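Local coordinates for putative uncharacterized protein (Streptococcus mutans, PDB 3BGK), which probably catalyses the ADP-dependent dehydration of the S-form of hydrated NAD(P)H, repairing a damaged nicotinamide cofactor, at residues Trp176-Lys179 / Gln180-Leu183; Ile228-Gly231 / Gln232-Gly235. All blocks are in the same frame, centred on the assembly; numbering follows the deposited sequence.

Contact 1: Trp176-Lys179 / Gln180-Leu183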
ATOM      1  N   TRP A 176       9.027  20.227 -35.153  1.00 29.59           N
ATOM      2  CA  TRP A 176       8.267  19.688 -34.036  1.00 28.99           C
ATOM      3  C   TRP A 176       7.290  18.634 -34.554  1.00 28.25           C
ATOM      4  O   TRP A 176       6.600  18.871 -35.551  1.00 28.14           O
ATOM      5  CB  TRP A 176       7.537  20.819 -33.309  1.00 29.19           C
ATOM      6  CG  TRP A 176       8.487  21.812 -32.684  1.00 30.34           C
ATOM      7  CD1 TRP A 176       9.199  22.788 -33.329  1.00 31.07           C
ATOM      8  CD2 TRP A 176       8.831  21.918 -31.296  1.00 31.08           C
ATOM      9  NE1 TRP A 176       9.965  23.493 -32.427  1.00 31.35           N
ATOM     10  CE2 TRP A 176       9.757  22.980 -31.174  1.00 31.46           C
ATOM     11  CE3 TRP A 176       8.448  21.221 -30.145  1.00 31.40           C
ATOM     12  CZ2 TRP A 176      10.303  23.359 -29.945  1.00 31.89           C
ATOM     13  CZ3 TRP A 176       8.993  21.599 -28.920  1.00 31.80           C
ATOM     14  CH2 TRP A 176       9.909  22.658 -28.832  1.00 32.07           C
ATOM     15  N   PRO A 177       7.230  17.466 -33.882  1.00 27.57           N
ATOM     16  CA  PRO A 177       6.402  16.346 -34.335  1.00 27.10           C
ATOM     17  C   PRO A 177       4.907  16.594 -34.111  1.00 26.61           C
ATOM     18  O   PRO A 177       4.071  15.890 -34.679  1.00 26.56           O
ATOM     19  CB  PRO A 177       6.892  15.178 -33.472  1.00 27.11           C
ATOM     20  CG  PRO A 177       7.364  15.815 -32.226  1.00 27.42           C
ATOM     21  CD  PRO A 177       7.938  17.147 -32.628  1.00 27.44           C
ATOM     22  N   THR A 178       4.589  17.581 -33.280  1.00 26.21           N
ATOM     23  CA  THR A 178       3.218  18.038 -33.090  1.00 25.84           C
ATOM     24  C   THR A 178       3.203  19.530 -32.773  1.00 25.84           C
ATOM     25  O   THR A 178       4.206  20.082 -32.326  1.00 26.01           O
ATOM     26  CB  THR A 178       2.468  17.235 -31.995  1.00 25.65           C
ATOM     27  OG1 THR A 178       1.131  17.732 -31.871  1.00 24.94           O
ATOM     28  CG2 THR A 178       3.171  17.338 -30.647  1.00 25.39           C
ATOM     29  N   LYS A 179       2.066  20.173 -33.024  1.00 25.87           N
ATOM     30  CA  LYS A 179       1.881  21.590 -32.714  1.00 25.90           C
ATOM     31  C   LYS A 179       1.216  21.743 -31.348  1.00 25.59           C
ATOM     32  O   LYS A 179       1.230  22.827 -30.753  1.00 25.42           O
ATOM     33  CB  LYS A 179       1.017  22.263 -33.784  1.00 26.22           C
ATOM     34  CG  LYS A 179       1.627  22.294 -35.176  1.00 27.32           C
ATOM     35  CD  LYS A 179       0.626  22.853 -36.179  1.00 29.30           C
ATOM     36  CE  LYS A 179       1.233  22.971 -37.572  1.00 30.44           C
ATOM     37  NZ  LYS A 179       0.404  23.841 -38.461  1.00 30.70           N
ATOM     38  N   GLN A 180       0.636  20.646 -30.864  1.00 25.23           N
ATOM     39  CA  GLN A 180      -0.074  20.626 -29.587  1.00 24.95           C
ATOM     40  C   GLN A 180       0.899  20.288 -28.452  1.00 24.37           C
ATOM     41  O   GLN A 180       0.837  19.218 -27.847  1.00 24.43           O
ATOM     42  CB  GLN A 180      -1.257  19.652 -29.658  1.00 25.12           C
ATOM     43  CG  GLN A 180      -2.132  19.850 -30.907  1.00 25.68           C
ATOM     44  CD  GLN A 180      -3.314  18.883 -31.003  1.00 26.99           C
ATOM     45  OE1 GLN A 180      -3.786  18.578 -32.101  1.00 27.79           O
ATOM     46  NE2 GLN A 180      -3.796  18.407 -29.855  1.00 26.79           N
ATOM     47  N   ILE A 181       1.806  21.227 -28.193  1.00 23.81           N
ATOM     48  CA  ILE A 181       2.888  21.084 -27.219  1.00 22.92           C
ATOM     49  C   ILE A 181       2.541  21.842 -25.944  1.00 22.53           C
ATOM     50  O   ILE A 181       2.113  22.998 -26.009  1.00 22.38           O
ATOM     51  CB  ILE A 181       4.205  21.677 -27.779  1.00 22.85           C
ATOM     52  CG1 ILE A 181       4.584  21.022 -29.113  1.00 23.11           C
ATOM     53  CG2 ILE A 181       5.344  21.601 -26.740  1.00 22.68           C
ATOM     54  CD1 ILE A 181       5.386  19.716 -28.998  1.00 24.63           C
ATOM     55  N   ILE A 182       2.714  21.184 -24.797  1.00 21.97           N
ATOM     56  CA  ILE A 182       2.620  21.849 -23.496  1.00 21.46           C
ATOM     57  C   ILE A 182       3.954  21.702 -22.762  1.00 21.71           C
ATOM     58  O   ILE A 182       4.474  20.596 -22.621  1.00 21.40           O
ATOM     59  CB  ILE A 182       1.461  21.301 -22.613  1.00 21.20           C
ATOM     60  CG1 ILE A 182       0.122  21.352 -23.364  1.00 20.40           C
ATOM     61  CG2 ILE A 182       1.378  22.073 -21.296  1.00 20.50           C
ATOM     62  CD1 ILE A 182      -1.061  20.769 -22.599  1.00 17.33           C
ATOM     63  N   LEU A 183       4.512  22.824 -22.316  1.00 22.03           N
ATOM     64  CA  LEU A 183       5.750  22.812 -21.549  1.00 22.44           C
ATOM     65  C   LEU A 183       5.455  23.140 -20.089  1.00 23.06           C
ATOM     66  O   LEU A 183       4.776  24.117 -19.791  1.00 23.03           O
ATOM     67  CB  LEU A 183       6.766  23.810 -22.123  1.00 22.22           C
ATOM     68  CG  LEU A 183       7.111  23.801 -23.619  1.00 21.58           C
ATOM     69  CD1 LEU A 183       7.774  25.108 -24.003  1.00 20.10           C
ATOM     70  CD2 LEU A 183       7.983  22.610 -24.021  1.00 20.19           C
TER
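Trp176 and Thr178 fold back on Ile181 and Gln180 where the loop after helix 163-170 turns, through an inverse gamma turn centred on Gln180, into strand 181-184 of the central sheet of this alpha/beta three-layer sandwich. Trp176 comes first. On the six-membered ring of its indole, CE3 lies 3.6 Å from CD1 of Ile181, the two side chains crossing at about a right angle. A large flat group suits this spot because it also meets the ring of Trp149 and touches Leu168 of helix 163-170. Next in line is Thr178, a buried residue whose two branches do different work. With OG1 placed opposite the backbone N (chi1 -180°), the hydroxyl accepts the N-H of Gln180 at 3.1 Å in a fairly straight bond of 159°. The hydroxyl has one proton to give, and the carbonyl oxygens of Gln156 and Pro154 both lie in hydrogen-bonding range, so it can go to one or be shared between them. The methyl branch takes the apolar share: CG2 of Thr178 sits 3.6 Å from CD1 of Ile181. A beta-branched isoleucine suits an extended strand, and its CD1 is long enough to reach both the indole and the threonine methyl. Lys179 is exposed, as suits its charge, and its side chain touches Glu216, while its carbonyl closes the gamma turn: the N-H of Ile181 reaches O of Lys179 at 3.1 Å, a weak bond bent to 139°.

Contact 2: Ile228-Gly231 / Gln232-Gly235; sequences IYQG and QKIG
A beta hairpin, strands 227-230 and 233-237, is closed here by a type II' turn from Gln230 to Lys233. Glycine suits the first corner, where Gly231 has the positive phi (57°) that a type II' turn asks for. Backbone bonds pair the strands at both ends. N of Lys233 meets O of Gln230 at 2.9 Å, though from above the carbonyl plane, and N of Gln230 in turn donates to O of Lys233; farther down, Ile228 and Gly235 exchange two more, with N of Gly235 2.9 Å from O of Ile228. Tyr229 and Ile234 form the non-hydrogen-bonded pair between them, their side chains lying alongside on one face. The isoleucine has CG2 over a face of the phenol ring and CG1 3.8 Å from CD2 of Tyr229; the same face meets helix 203-210, Tyr229 on Thr206 and Leu210, Ile234 on Gln207. On the other face, Gln230 and Lys233 run side by side. Gln230 has CG opposite its backbone N (chi1 -173°), which, with the chain extended beyond CG, brings OE1 alongside the lysine chain, 3.4 Å from CE of Lys233, while its NE2 is hydrogen-bonded to O of Glu216. Both side chains also touch Phe269 of helix 268-287. At the turn a water donates to O of Gly231 at 2.7 Å and to O of Lys233 at 3.1 Å, lying at the edge of the Tyr229 ring. O of Lys233 accepts from both Gln230 N and the water, so one ordered water links the turn carbonyl of Gly231 to the strand.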
ATOM      1  N   ILE A 228       0.151  30.711 -16.881  1.00 26.91           N
ATOM      2  CA  ILE A 228      -0.034  29.934 -18.102  1.00 26.47           C
ATOM      3  C   ILE A 228       0.091  30.847 -19.332  1.00 26.07           C
ATOM      4  O   ILE A 228      -0.627  31.839 -19.465  1.00 25.71           O
ATOM      5  CB  ILE A 228      -1.388  29.157 -18.109  1.00 26.45           C
ATOM      6  CG1 ILE A 228      -1.653  28.484 -16.759  1.00 26.77           C
ATOM      7  CG2 ILE A 228      -1.401  28.093 -19.185  1.00 26.10           C
ATOM      8  CD1 ILE A 228      -2.394  29.360 -15.749  1.00 27.69           C
ATOM      9  N   TYR A 229       1.022  30.502 -20.215  1.00 25.69           N
ATOM     10  CA  TYR A 229       1.298  31.291 -21.406  1.00 25.37           C
ATOM     11  C   TYR A 229       0.919  30.534 -22.679  1.00 25.19           C
ATOM     12  O   TYR A 229       1.241  29.354 -22.822  1.00 25.17           O
ATOM     13  CB  TYR A 229       2.787  31.622 -21.486  1.00 25.22           C
ATOM     14  CG  TYR A 229       3.355  32.476 -20.381  1.00 25.48           C
ATOM     15  CD1 TYR A 229       3.793  31.912 -19.177  1.00 25.14           C
ATOM     16  CD2 TYR A 229       3.510  33.850 -20.556  1.00 25.73           C
ATOM     17  CE1 TYR A 229       4.341  32.699 -18.169  1.00 24.48           C
ATOM     18  CE2 TYR A 229       4.058  34.647 -19.552  1.00 25.27           C
ATOM     19  CZ  TYR A 229       4.471  34.066 -18.368  1.00 25.06           C
ATOM     20  OH  TYR A 229       5.012  34.868 -17.388  1.00 25.43           O
ATOM     21  N   GLN A 230       0.242  31.227 -23.594  1.00 24.96           N
ATOM     22  CA  GLN A 230       0.082  30.781 -24.983  1.00 24.74           C
ATOM     23  C   GLN A 230      -0.140  31.996 -25.876  1.00 24.81           C
ATOM     24  O   GLN A 230      -1.078  32.765 -25.662  1.00 24.66           O
ATOM     25  CB  GLN A 230      -1.080  29.797 -25.156  1.00 24.44           C
ATOM     26  CG  GLN A 230      -1.145  29.194 -26.557  1.00 23.54           C
ATOM     27  CD  GLN A 230      -2.520  28.667 -26.937  1.00 22.58           C
ATOM     28  OE1 GLN A 230      -3.543  29.285 -26.643  1.00 22.68           O
ATOM     29  NE2 GLN A 230      -2.545  27.525 -27.609  1.00 21.71           N
ATOM     30  N   GLY A 231       0.730  32.158 -26.870  1.00 25.02           N
ATOM     31  CA  GLY A 231       0.692  33.314 -27.761  1.00 25.24           C
ATOM     32  C   GLY A 231       0.803  34.607 -26.978  1.00 25.58           C
ATOM     33  O   GLY A 231       1.822  34.871 -26.337  1.00 25.46           O
ATOM     34  N   GLN A 232      -0.265  35.399 -27.017  1.00 25.98           N
ATOM     35  CA  GLN A 232      -0.319  36.683 -26.316  1.00 26.43           C
ATOM     36  C   GLN A 232      -1.195  36.614 -25.061  1.00 26.26           C
ATOM     37  O   GLN A 232      -1.587  37.643 -24.512  1.00 26.30           O
ATOM     38  CB  GLN A 232      -0.808  37.793 -27.264  1.00 26.55           C
ATOM     39  CG  GLN A 232       0.152  38.120 -28.420  1.00 27.70           C
ATOM     40  CD  GLN A 232       1.496  38.677 -27.949  1.00 29.50           C
ATOM     41  OE1 GLN A 232       2.553  38.276 -28.443  1.00 30.02           O
ATOM     42  NE2 GLN A 232       1.458  39.598 -26.985  1.00 29.57           N
ATOM     43  N   LYS A 233      -1.490  35.395 -24.611  1.00 26.09           N
ATOM     44  CA  LYS A 233      -2.338  35.180 -23.438  1.00 25.80           C
ATOM     45  C   LYS A 233      -1.500  34.828 -22.212  1.00 25.55           C
ATOM     46  O   LYS A 233      -0.579  34.013 -22.290  1.00 25.43           O
ATOM     47  CB  LYS A 233      -3.365  34.072 -23.702  1.00 25.88           C
ATOM     48  CG  LYS A 233      -4.296  34.333 -24.885  1.00 26.54           C
ATOM     49  CD  LYS A 233      -5.480  33.367 -24.906  1.00 27.68           C
ATOM     50  CE  LYS A 233      -5.179  32.093 -25.694  1.00 28.40           C
ATOM     51  NZ  LYS A 233      -6.383  31.198 -25.778  1.00 29.28           N
ATOM     52  N   ILE A 234      -1.816  35.464 -21.086  1.00 25.24           N
ATOM     53  CA  ILE A 234      -1.211  35.110 -19.808  1.00 25.00           C
ATOM     54  C   ILE A 234      -2.309  34.929 -18.766  1.00 24.88           C
ATOM     55  O   ILE A 234      -3.104  35.836 -18.527  1.00 24.95           O
ATOM     56  CB  ILE A 234      -0.178  36.158 -19.321  1.00 25.13           C
ATOM     57  CG1 ILE A 234       0.837  36.486 -20.426  1.00 25.12           C
ATOM     58  CG2 ILE A 234       0.545  35.659 -18.059  1.00 24.70           C
ATOM     59  CD1 ILE A 234       1.578  37.803 -20.225  1.00 24.85           C
ATOM     60  N   GLY A 235      -2.348  33.747 -18.159  1.00 24.73           N
ATOM     61  CA  GLY A 235      -3.316  33.442 -17.114  1.00 24.75           C
ATOM     62  C   GLY A 235      -2.662  33.431 -15.752  1.00 24.89           C
ATOM     63  O   GLY A 235      -1.594  32.853 -15.583  1.00 24.90           O
TER
HETATM   64  O   HOH W   1       1.770  35.414 -23.689  1.00 14.43           O

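In the fold
Following the chain from the N terminus, contact 1 comes first and is complete before contact 2 begins, so the two stand in series, neither nested nor crossed. Contact 1 ends the loop after helix 163-170 and leads into strand 181-184. The chain then passes through helix 203-210 and strand 218-221 before contact 2 closes the hairpin of strands 227-230 and 233-237. All these strands belong to one sheet, in which 218-221 lies between 181-184 and 227-230. Strand 218-221 thus joins the two regions: Ile218 bonds to Ile181 through the backbone, Leu219 to Tyr229. The contacts do not touch; their centres are about 15 Å apart.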